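Local atomic coordinates of uncharacterized protein MJ1480 (Methanocaldococcus jannaschii, PDB entry 3MGJ), a protein that probably converts ornithine to proline with release of ammonia, using NAD, and is represented here by its N-terminal LOR/SDH-type domain. Residues A[22-36]-A[50-64]. Numbering follows the deposited sequence.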
ATOM      1  N   PHE A  22       3.663 -11.044   3.752  1.00 30.01           N
ATOM      2  CA  PHE A  22       5.078 -11.068   3.420  1.00 29.90           C
ATOM      3  C   PHE A  22       5.854 -12.043   4.285  1.00 34.35           C
ATOM      4  O   PHE A  22       6.683 -12.823   3.811  1.00 33.34           O
ATOM      5  CB  PHE A  22       5.669  -9.676   3.626  1.00 34.91           C
ATOM      6  CG  PHE A  22       5.063  -8.631   2.748  1.00 35.73           C
ATOM      7  CD1 PHE A  22       4.326  -8.989   1.631  1.00 34.53           C
ATOM      8  CD2 PHE A  22       5.234  -7.291   3.026  1.00 35.78           C
ATOM      9  CE1 PHE A  22       3.773  -8.030   0.815  1.00 33.02           C
ATOM     10  CE2 PHE A  22       4.683  -6.329   2.213  1.00 35.20           C
ATOM     11  CZ  PHE A  22       3.951  -6.697   1.105  1.00 34.00           C
ATOM     12  N   ASP A  23       5.592 -11.974   5.579  1.00 37.59           N
ATOM     13  CA  ASP A  23       6.279 -12.821   6.530  1.00 37.94           C
ATOM     14  C   ASP A  23       6.036 -14.279   6.248  1.00 35.64           C
ATOM     15  O   ASP A  23       6.952 -15.088   6.324  1.00 37.79           O
ATOM     16  CB  ASP A  23       5.844 -12.478   7.950  1.00 43.24           C
ATOM     17  CG  ASP A  23       6.717 -11.407   8.579  1.00 47.71           C
ATOM     18  OD1 ASP A  23       7.844 -11.191   8.071  1.00 46.26           O
ATOM     19  OD2 ASP A  23       6.282 -10.803   9.586  1.00 49.81           O
ATOM     20  N   LYS A  24       4.795 -14.607   5.920  1.00 33.15           N
ATOM     21  CA  LYS A  24       4.426 -15.987   5.702  1.00 34.17           C
ATOM     22  C   LYS A  24       5.101 -16.537   4.459  1.00 35.28           C
ATOM     23  O   LYS A  24       5.769 -17.562   4.522  1.00 39.43           O
ATOM     24  CB  LYS A  24       2.913 -16.137   5.628  1.00 34.19           C
ATOM     25  CG  LYS A  24       2.438 -17.547   5.923  1.00 40.24           C
ATOM     26  CD  LYS A  24       2.639 -17.966   7.381  1.00 40.77           C
ATOM     27  CE  LYS A  24       2.944 -19.445   7.497  1.00 46.72           C
ATOM     28  NZ  LYS A  24       2.391 -20.051   8.745  1.00 55.88           N
ATOM     29  N   ILE A  25       4.943 -15.846   3.337  1.00 33.68           N
ATOM     30  CA  ILE A  25       5.710 -16.150   2.137  1.00 35.60           C
ATOM     31  C   ILE A  25       7.214 -16.368   2.427  1.00 36.50           C
ATOM     32  O   ILE A  25       7.755 -17.436   2.124  1.00 36.20           O
ATOM     33  CB  ILE A  25       5.517 -15.064   1.061  1.00 32.92           C
ATOM     34  CG1 ILE A  25       4.032 -14.714   0.925  1.00 31.80           C
ATOM     35  CG2 ILE A  25       6.087 -15.519  -0.266  1.00 32.30           C
ATOM     36  CD1 ILE A  25       3.742 -13.627  -0.094  1.00 28.46           C
ATOM     37  N   LEU A  26       7.881 -15.381   3.029  1.00 34.49           N
ATOM     38  CA  LEU A  26       9.309 -15.535   3.363  1.00 34.73           C
ATOM     39  C   LEU A  26       9.590 -16.738   4.266  1.00 40.93           C
ATOM     40  O   LEU A  26      10.394 -17.599   3.899  1.00 45.20           O
ATOM     41  CB  LEU A  26       9.916 -14.253   3.941  1.00 33.92           C
ATOM     42  CG  LEU A  26       9.911 -13.029   3.007  1.00 32.81           C
ATOM     43  CD1 LEU A  26      10.170 -11.739   3.759  1.00 36.57           C
ATOM     44  CD2 LEU A  26      10.893 -13.170   1.882  1.00 33.11           C
ATOM     45  N   ASP A  27       8.932 -16.822   5.424  1.00 39.28           N
ATOM     46  CA  ASP A  27       9.002 -18.045   6.240  1.00 41.26           C
ATOM     47  C   ASP A  27       8.973 -19.348   5.409  1.00 42.12           C
ATOM     48  O   ASP A  27       9.738 -20.271   5.666  1.00 42.78           O
ATOM     49  CB  ASP A  27       7.856 -18.109   7.256  1.00 41.60           C
ATOM     50  CG  ASP A  27       8.043 -17.167   8.440  1.00 47.07           C
ATOM     51  OD1 ASP A  27       9.133 -16.542   8.583  1.00 46.94           O
ATOM     52  OD2 ASP A  27       7.067 -17.066   9.227  1.00 44.89           O
HETATM   53  N   MSE A  28       8.079 -19.438   4.428  1.00 39.59           N
HETATM   54  CA  MSE A  28       7.936 -20.687   3.699  1.00 39.98           C
HETATM   55  C   MSE A  28       8.918 -20.842   2.547  1.00 42.75           C
HETATM   56  O   MSE A  28       8.870 -21.828   1.822  1.00 41.62           O
HETATM   57  CB  MSE A  28       6.521 -20.849   3.186  1.00 38.45           C
HETATM   58  CG  MSE A  28       5.467 -20.710   4.250  1.00 40.78           C
HETATM   59 SE   MSE A  28       3.724 -21.313   3.592  0.79 50.93          SE
HETATM   60  CE  MSE A  28       2.796 -19.678   3.970  1.00 40.82           C
ATOM     61  N   GLY A  29       9.808 -19.873   2.370  1.00 41.56           N
ATOM     62  CA  GLY A  29      10.842 -20.003   1.363  1.00 39.95           C
ATOM     63  C   GLY A  29      10.518 -19.390   0.020  1.00 38.68           C
ATOM     64  O   GLY A  29      11.234 -19.610  -0.951  1.00 41.52           O
ATOM     65  N   GLY A  30       9.442 -18.619  -0.048  1.00 36.32           N
ATOM     66  CA  GLY A  30       9.145 -17.882  -1.258  1.00 32.47           C
ATOM     67  C   GLY A  30       9.618 -16.444  -1.224  1.00 36.49           C
ATOM     68  O   GLY A  30      10.162 -15.956  -0.237  1.00 36.34           O
ATOM     69  N   ASP A  31       9.431 -15.756  -2.336  1.00 39.67           N
ATOM     70  CA  ASP A  31       9.628 -14.312  -2.367  1.00 39.20           C
ATOM     71  C   ASP A  31       8.386 -13.703  -2.975  1.00 36.07           C
ATOM     72  O   ASP A  31       7.611 -14.393  -3.619  1.00 34.51           O
ATOM     73  CB  ASP A  31      10.860 -13.909  -3.183  1.00 38.63           C
ATOM     74  CG  ASP A  31      11.605 -12.732  -2.568  1.00 44.27           C
ATOM     75  OD1 ASP A  31      11.015 -11.642  -2.416  1.00 47.64           O
ATOM     76  OD2 ASP A  31      12.790 -12.899  -2.214  1.00 51.76           O
ATOM     77  N   TYR A  32       8.198 -12.411  -2.761  1.00 34.22           N
ATOM     78  CA  TYR A  32       7.048 -11.716  -3.289  1.00 31.86           C
ATOM     79  C   TYR A  32       7.519 -10.415  -3.897  1.00 32.26           C
ATOM     80  O   TYR A  32       8.616  -9.928  -3.616  1.00 32.68           O
ATOM     81  CB  TYR A  32       6.080 -11.387  -2.158  1.00 32.70           C
ATOM     82  CG  TYR A  32       6.719 -10.448  -1.153  1.00 36.35           C
ATOM     83  CD1 TYR A  32       6.654  -9.055  -1.315  1.00 31.73           C
ATOM     84  CD2 TYR A  32       7.430 -10.948  -0.067  1.00 36.16           C
ATOM     85  CE1 TYR A  32       7.247  -8.209  -0.417  1.00 32.45           C
ATOM     86  CE2 TYR A  32       8.032 -10.093   0.840  1.00 36.96           C
ATOM     87  CZ  TYR A  32       7.933  -8.736   0.658  1.00 36.01           C
ATOM     88  OH  TYR A  32       8.534  -7.912   1.569  1.00 53.15           O
ATOM     89  N   LYS A  33       6.653  -9.839  -4.712  1.00 32.24           N
ATOM     90  CA  LYS A  33       6.863  -8.516  -5.239  1.00 30.40           C
ATOM     91  C   LYS A  33       5.507  -7.872  -5.380  1.00 30.02           C
ATOM     92  O   LYS A  33       4.615  -8.427  -6.010  1.00 29.13           O
ATOM     93  CB  LYS A  33       7.535  -8.600  -6.588  1.00 28.45           C
ATOM     94  CG  LYS A  33       7.477  -7.327  -7.368  1.00 34.43           C
ATOM     95  CD  LYS A  33       8.836  -6.666  -7.475  1.00 37.76           C
ATOM     96  CE  LYS A  33       8.787  -5.587  -8.521  1.00 36.58           C
ATOM     97  NZ  LYS A  33       9.821  -4.569  -8.289  1.00 40.11           N
ATOM     98  N   VAL A  34       5.345  -6.708  -4.774  1.00 28.95           N
ATOM     99  CA  VAL A  34       4.110  -5.964  -4.914  1.00 30.27           C
ATOM    100  C   VAL A  34       4.058  -5.321  -6.298  1.00 30.51           C
ATOM    101  O   VAL A  34       4.941  -4.560  -6.663  1.00 33.85           O
ATOM    102  CB  VAL A  34       3.999  -4.902  -3.820  1.00 30.76           C
ATOM    103  CG1 VAL A  34       2.626  -4.253  -3.841  1.00 28.47           C
ATOM    104  CG2 VAL A  34       4.281  -5.536  -2.475  1.00 28.90           C
ATOM    105  N   LEU A  35       3.020  -5.643  -7.061  1.00 29.14           N
ATOM    106  CA  LEU A  35       2.901  -5.224  -8.451  1.00 29.70           C
ATOM    107  C   LEU A  35       2.110  -3.957  -8.592  1.00 31.53           C
ATOM    108  O   LEU A  35       2.513  -3.042  -9.295  1.00 37.68           O
ATOM    109  CB  LEU A  35       2.212  -6.305  -9.281  1.00 30.51           C
ATOM    110  CG  LEU A  35       3.006  -7.576  -9.578  1.00 30.94           C
ATOM    111  CD1 LEU A  35       2.168  -8.493 -10.420  1.00 32.36           C
ATOM    112  CD2 LEU A  35       4.312  -7.259 -10.264  1.00 29.74           C
ATOM    113  N   GLU A  36       0.956  -3.930  -7.945  1.00 32.23           N
ATOM    114  CA  GLU A  36       0.074  -2.773  -7.978  1.00 34.54           C
ATOM    115  C   GLU A  36      -0.450  -2.441  -6.591  1.00 32.22           C
ATOM    116  O   GLU A  36      -0.494  -3.282  -5.705  1.00 30.73           O
ATOM    117  CB  GLU A  36      -1.099  -3.016  -8.932  1.00 36.67           C
ATOM    118  CG  GLU A  36      -0.638  -3.380 -10.323  1.00 38.66           C
ATOM    119  CD  GLU A  36      -1.749  -3.355 -11.344  1.00 45.02           C
ATOM    120  OE1 GLU A  36      -2.914  -3.070 -10.975  1.00 49.44           O
ATOM    121  OE2 GLU A  36      -1.442  -3.615 -12.526  1.00 45.34           O
ATOM    122  N   LYS A  50      -2.012  -5.969  -5.606  1.00 28.19           N
ATOM    123  CA  LYS A  50      -1.619  -7.170  -6.324  1.00 26.89           C
ATOM    124  C   LYS A  50      -0.178  -7.539  -5.969  1.00 26.35           C
ATOM    125  O   LYS A  50       0.725  -6.729  -6.049  1.00 28.34           O
ATOM    126  CB  LYS A  50      -1.753  -6.993  -7.828  1.00 28.77           C
ATOM    127  CG  LYS A  50      -3.137  -6.787  -8.322  1.00 30.18           C
ATOM    128  CD  LYS A  50      -3.124  -6.787  -9.829  1.00 35.26           C
ATOM    129  CE  LYS A  50      -4.531  -6.761 -10.403  1.00 40.30           C
ATOM    130  NZ  LYS A  50      -4.934  -5.424 -10.894  1.00 47.73           N
ATOM    131  N   ILE A  51       0.015  -8.781  -5.569  1.00 26.10           N
ATOM    132  CA  ILE A  51       1.296  -9.277  -5.143  1.00 25.66           C
ATOM    133  C   ILE A  51       1.565 -10.545  -5.914  1.00 28.61           C
ATOM    134  O   ILE A  51       0.706 -11.418  -5.995  1.00 27.63           O
ATOM    135  CB  ILE A  51       1.252  -9.653  -3.666  1.00 23.60           C
ATOM    136  CG1 ILE A  51       0.940  -8.421  -2.827  1.00 24.68           C
ATOM    137  CG2 ILE A  51       2.535 -10.326  -3.248  1.00 25.42           C
ATOM    138  CD1 ILE A  51       0.360  -8.743  -1.494  1.00 23.45           C
ATOM    139  N   LEU A  52       2.761 -10.617  -6.486  1.00 28.42           N
ATOM    140  CA  LEU A  52       3.277 -11.808  -7.131  1.00 28.22           C
ATOM    141  C   LEU A  52       4.010 -12.660  -6.104  1.00 30.29           C
ATOM    142  O   LEU A  52       4.841 -12.157  -5.355  1.00 31.04           O
ATOM    143  CB  LEU A  52       4.248 -11.380  -8.210  1.00 30.41           C
ATOM    144  CG  LEU A  52       4.791 -12.351  -9.241  1.00 32.70           C
ATOM    145  CD1 LEU A  52       3.735 -12.633 -10.282  1.00 30.75           C
ATOM    146  CD2 LEU A  52       6.008 -11.691  -9.864  1.00 32.06           C
ATOM    147  N   VAL A  53       3.685 -13.948  -6.065  1.00 31.80           N
ATOM    148  CA  VAL A  53       4.272 -14.886  -5.117  1.00 29.88           C
ATOM    149  C   VAL A  53       5.157 -15.827  -5.889  1.00 30.65           C
ATOM    150  O   VAL A  53       4.764 -16.334  -6.919  1.00 33.03           O
ATOM    151  CB  VAL A  53       3.186 -15.709  -4.403  1.00 29.22           C
ATOM    152  CG1 VAL A  53       3.814 -16.710  -3.457  1.00 30.99           C
ATOM    153  CG2 VAL A  53       2.265 -14.800  -3.648  1.00 30.14           C
ATOM    154  N   ILE A  54       6.359 -16.057  -5.405  1.00 32.06           N
ATOM    155  CA  ILE A  54       7.321 -16.850  -6.143  1.00 32.63           C
ATOM    156  C   ILE A  54       7.894 -17.963  -5.266  1.00 36.49           C
ATOM    157  O   ILE A  54       8.387 -17.725  -4.167  1.00 37.33           O
ATOM    158  CB  ILE A  54       8.478 -15.973  -6.622  1.00 35.65           C
ATOM    159  CG1 ILE A  54       7.954 -14.648  -7.177  1.00 34.50           C
ATOM    160  CG2 ILE A  54       9.292 -16.707  -7.633  1.00 40.39           C
ATOM    161  CD1 ILE A  54       9.031 -13.640  -7.462  1.00 34.70           C
ATOM    162  N   GLY A  55       7.828 -19.189  -5.755  1.00 38.89           N
ATOM    163  CA  GLY A  55       8.382 -20.310  -5.029  1.00 40.26           C
ATOM    164  C   GLY A  55       9.213 -21.162  -5.956  1.00 44.18           C
ATOM    165  O   GLY A  55       9.364 -20.857  -7.134  1.00 42.42           O
ATOM    166  N   ARG A  56       9.742 -22.247  -5.414  1.00 47.17           N
ATOM    167  CA  ARG A  56      10.637 -23.115  -6.157  1.00 42.97           C
ATOM    168  C   ARG A  56       9.903 -23.938  -7.210  1.00 48.39           C
ATOM    169  O   ARG A  56      10.504 -24.362  -8.201  1.00 50.85           O
ATOM    170  CB  ARG A  56      11.325 -24.048  -5.183  1.00 44.22           C
ATOM    171  CG  ARG A  56      10.359 -24.806  -4.319  1.00 42.55           C
ATOM    172  CD  ARG A  56      11.107 -25.832  -3.552  1.00 42.26           C
ATOM    173  NE  ARG A  56      10.237 -26.574  -2.662  1.00 44.25           N
ATOM    174  CZ  ARG A  56      10.060 -26.264  -1.388  1.00 44.43           C
ATOM    175  NH1 ARG A  56      10.697 -25.222  -0.870  1.00 42.15           N
ATOM    176  NH2 ARG A  56       9.241 -26.991  -0.640  1.00 48.34           N
ATOM    177  N   ASP A  57       8.613 -24.173  -6.989  1.00 42.09           N
ATOM    178  CA  ASP A  57       7.817 -24.928  -7.937  1.00 40.46           C
ATOM    179  C   ASP A  57       6.327 -24.790  -7.642  1.00 42.29           C
ATOM    180  O   ASP A  57       5.936 -24.277  -6.602  1.00 43.23           O
ATOM    181  CB  ASP A  57       8.269 -26.397  -7.986  1.00 47.16           C
ATOM    182  CG  ASP A  57       8.317 -27.061  -6.609  1.00 53.32           C
ATOM    183  OD1 ASP A  57       7.494 -26.711  -5.730  1.00 53.55           O
ATOM    184  OD2 ASP A  57       9.175 -27.955  -6.414  1.00 54.39           O
ATOM    185  N   GLU A  58       5.484 -25.224  -8.566  1.00 43.56           N
ATOM    186  CA  GLU A  58       4.061 -24.993  -8.395  1.00 43.70           C
ATOM    187  C   GLU A  58       3.484 -25.670  -7.159  1.00 43.88           C
ATOM    188  O   GLU A  58       2.725 -25.077  -6.422  1.00 46.59           O
ATOM    189  CB  GLU A  58       3.304 -25.426  -9.633  1.00 44.45           C
ATOM    190  CG  GLU A  58       1.846 -25.051  -9.606  1.00 48.51           C
ATOM    191  CD  GLU A  58       1.130 -25.613 -10.799  1.00 53.74           C
ATOM    192  OE1 GLU A  58       1.863 -26.081 -11.706  1.00 50.77           O
ATOM    193  OE2 GLU A  58      -0.131 -25.602 -10.826  1.00 52.93           O
ATOM    194  N   ARG A  59       3.843 -26.920  -6.933  1.00 48.92           N
ATOM    195  CA  ARG A  59       3.393 -27.613  -5.740  1.00 49.93           C
ATOM    196  C   ARG A  59       3.537 -26.697  -4.529  1.00 46.78           C
ATOM    197  O   ARG A  59       2.572 -26.393  -3.831  1.00 43.98           O
ATOM    198  CB  ARG A  59       4.236 -28.870  -5.538  1.00 53.85           C
ATOM    199  CG  ARG A  59       3.714 -29.791  -4.457  1.00 65.51           C
ATOM    200  CD  ARG A  59       4.341 -31.176  -4.580  1.00 76.04           C
ATOM    201  NE  ARG A  59       4.254 -31.690  -5.948  1.00 83.19           N
ATOM    202  CZ  ARG A  59       3.541 -32.754  -6.313  1.00 84.88           C
ATOM    203  NH1 ARG A  59       2.851 -33.443  -5.412  1.00 88.59           N
ATOM    204  NH2 ARG A  59       3.528 -33.134  -7.585  1.00 78.15           N
ATOM    205  N   HIS A  60       4.762 -26.248  -4.309  1.00 42.96           N
ATOM    206  CA  HIS A  60       5.105 -25.478  -3.137  1.00 41.16           C
ATOM    207  C   HIS A  60       4.437 -24.098  -3.087  1.00 43.36           C
ATOM    208  O   HIS A  60       3.923 -23.679  -2.046  1.00 42.65           O
ATOM    209  CB  HIS A  60       6.617 -25.343  -3.067  1.00 41.29           C
ATOM    210  CG  HIS A  60       7.095 -24.648  -1.837  1.00 41.81           C
ATOM    211  ND1 HIS A  60       6.978 -25.199  -0.581  1.00 42.42           N
ATOM    212  CD2 HIS A  60       7.686 -23.444  -1.665  1.00 38.92           C
ATOM    213  CE1 HIS A  60       7.473 -24.363   0.309  1.00 40.45           C
ATOM    214  NE2 HIS A  60       7.912 -23.292  -0.325  1.00 36.38           N
ATOM    215  N   VAL A  61       4.449 -23.383  -4.207  1.00 41.43           N
ATOM    216  CA  VAL A  61       3.750 -22.113  -4.282  1.00 37.94           C
ATOM    217  C   VAL A  61       2.267 -22.282  -3.949  1.00 39.49           C
ATOM    218  O   VAL A  61       1.653 -21.416  -3.328  1.00 39.03           O
ATOM    219  CB  VAL A  61       3.895 -21.482  -5.670  1.00 38.84           C
ATOM    220  CG1 VAL A  61       2.938 -20.303  -5.828  1.00 33.56           C
ATOM    221  CG2 VAL A  61       5.330 -21.061  -5.902  1.00 35.58           C
ATOM    222  N   ASP A  62       1.696 -23.408  -4.359  1.00 42.38           N
ATOM    223  CA  ASP A  62       0.299 -23.703  -4.067  1.00 42.28           C
ATOM    224  C   ASP A  62       0.082 -23.846  -2.570  1.00 43.26           C
ATOM    225  O   ASP A  62      -0.962 -23.479  -2.036  1.00 43.05           O
ATOM    226  CB  ASP A  62      -0.133 -24.975  -4.780  1.00 47.15           C
ATOM    227  CG  ASP A  62      -0.156 -24.819  -6.287  1.00 52.59           C
ATOM    228  OD1 ASP A  62      -0.717 -23.820  -6.784  1.00 53.90           O
ATOM    229  OD2 ASP A  62       0.384 -25.707  -6.976  1.00 55.73           O
ATOM    230  N   GLU A  63       1.081 -24.391  -1.898  1.00 41.98           N
ATOM    231  CA  GLU A  63       1.062 -24.490  -0.461  1.00 38.88           C
ATOM    232  C   GLU A  63       0.987 -23.117   0.150  1.00 38.85           C
ATOM    233  O   GLU A  63       0.242 -22.890   1.094  1.00 41.58           O
ATOM    234  CB  GLU A  63       2.348 -25.135   0.003  1.00 44.27           C
ATOM    235  CG  GLU A  63       2.240 -26.588   0.298  1.00 46.99           C
ATOM    236  CD  GLU A  63       3.467 -27.071   0.995  1.00 56.92           C
ATOM    237  OE1 GLU A  63       4.561 -26.560   0.661  1.00 53.11           O
ATOM    238  OE2 GLU A  63       3.340 -27.939   1.887  1.00 67.61           O
ATOM    239  N   ILE A  64       1.791 -22.204  -0.384  1.00 38.79           N
ATOM    240  CA  ILE A  64       1.870 -20.851   0.130  1.00 36.92           C
ATOM    241  C   ILE A  64       0.564 -20.156  -0.114  1.00 34.90           C
ATOM    242  O   ILE A  64      -0.058 -19.644   0.792  1.00 37.72           O
ATOM    243  CB  ILE A  64       3.000 -20.059  -0.546  1.00 36.11           C
ATOM    244  CG1 ILE A  64       4.349 -20.730  -0.269  1.00 35.96           C
ATOM    245  CG2 ILE A  64       3.009 -18.636  -0.047  1.00 35.50           C
ATOM    246  CD1 ILE A  64       5.527 -20.077  -0.933  1.00 34.27           C
TER
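An antiparallel beta hairpin, strands 31-38 and 47-55, is packed under two helices of an alpha/beta domain with a four-stranded antiparallel sheet. Asp31 pairs with Ile54 and Lys33 with Leu52, each through two backbone hydrogen bonds. A classic beta bulge follows: Leu35 and Glu36 both face Lys50. Leu35 N gives a 2.7 Å bond to Lys50 O, while the bond from Glu36 N to the same oxygen is weak. Beyond the backbone, the Glu36 and Lys50 side chains extend together from the strands. Lys50 bends at its last torsion (chi4 102°), and NZ forms a salt bridge to Glu36 OE1 at 3.1 Å, from above the carboxylate plane. Replacing Lys50 with an alanine would probably leave the Glu36 carboxylate without this charged mate and free to turn.

Tyr32, Val34, Ile51 and Val53 face the helices. Ile51 CD1 approaches the Phe22 ring obliquely, 4.2 Å from CE1. One face of the Phe22 ring is covered by Tyr32 CE1, and Phe22 CD1 lies over the Tyr32 ring in turn. Ile25 CD1 reaches Val53 CG2 at 4.0 Å, and its CG1 meets Ile64 CG2, so this one residue touches both the sheet and helix 58-74. Just past the end of helix 17-27, selenomethionine Met28 and Ile64 lie alongside each other, running opposite ways, with Met28 SE 4.0 Å from Ile64 CG1.

Helix 17-27 ends in a Schellman motif at Gly29. Asp57 caps helix 58-74, its OD1 accepting from His60 N. The His60 ring carries the Arg56 guanidinium on one face. Its CG stands anti to the backbone N (chi1 -176°), and NE2 donates to Met28 O at 2.8 Å, with that oxygen exactly in the ring plane.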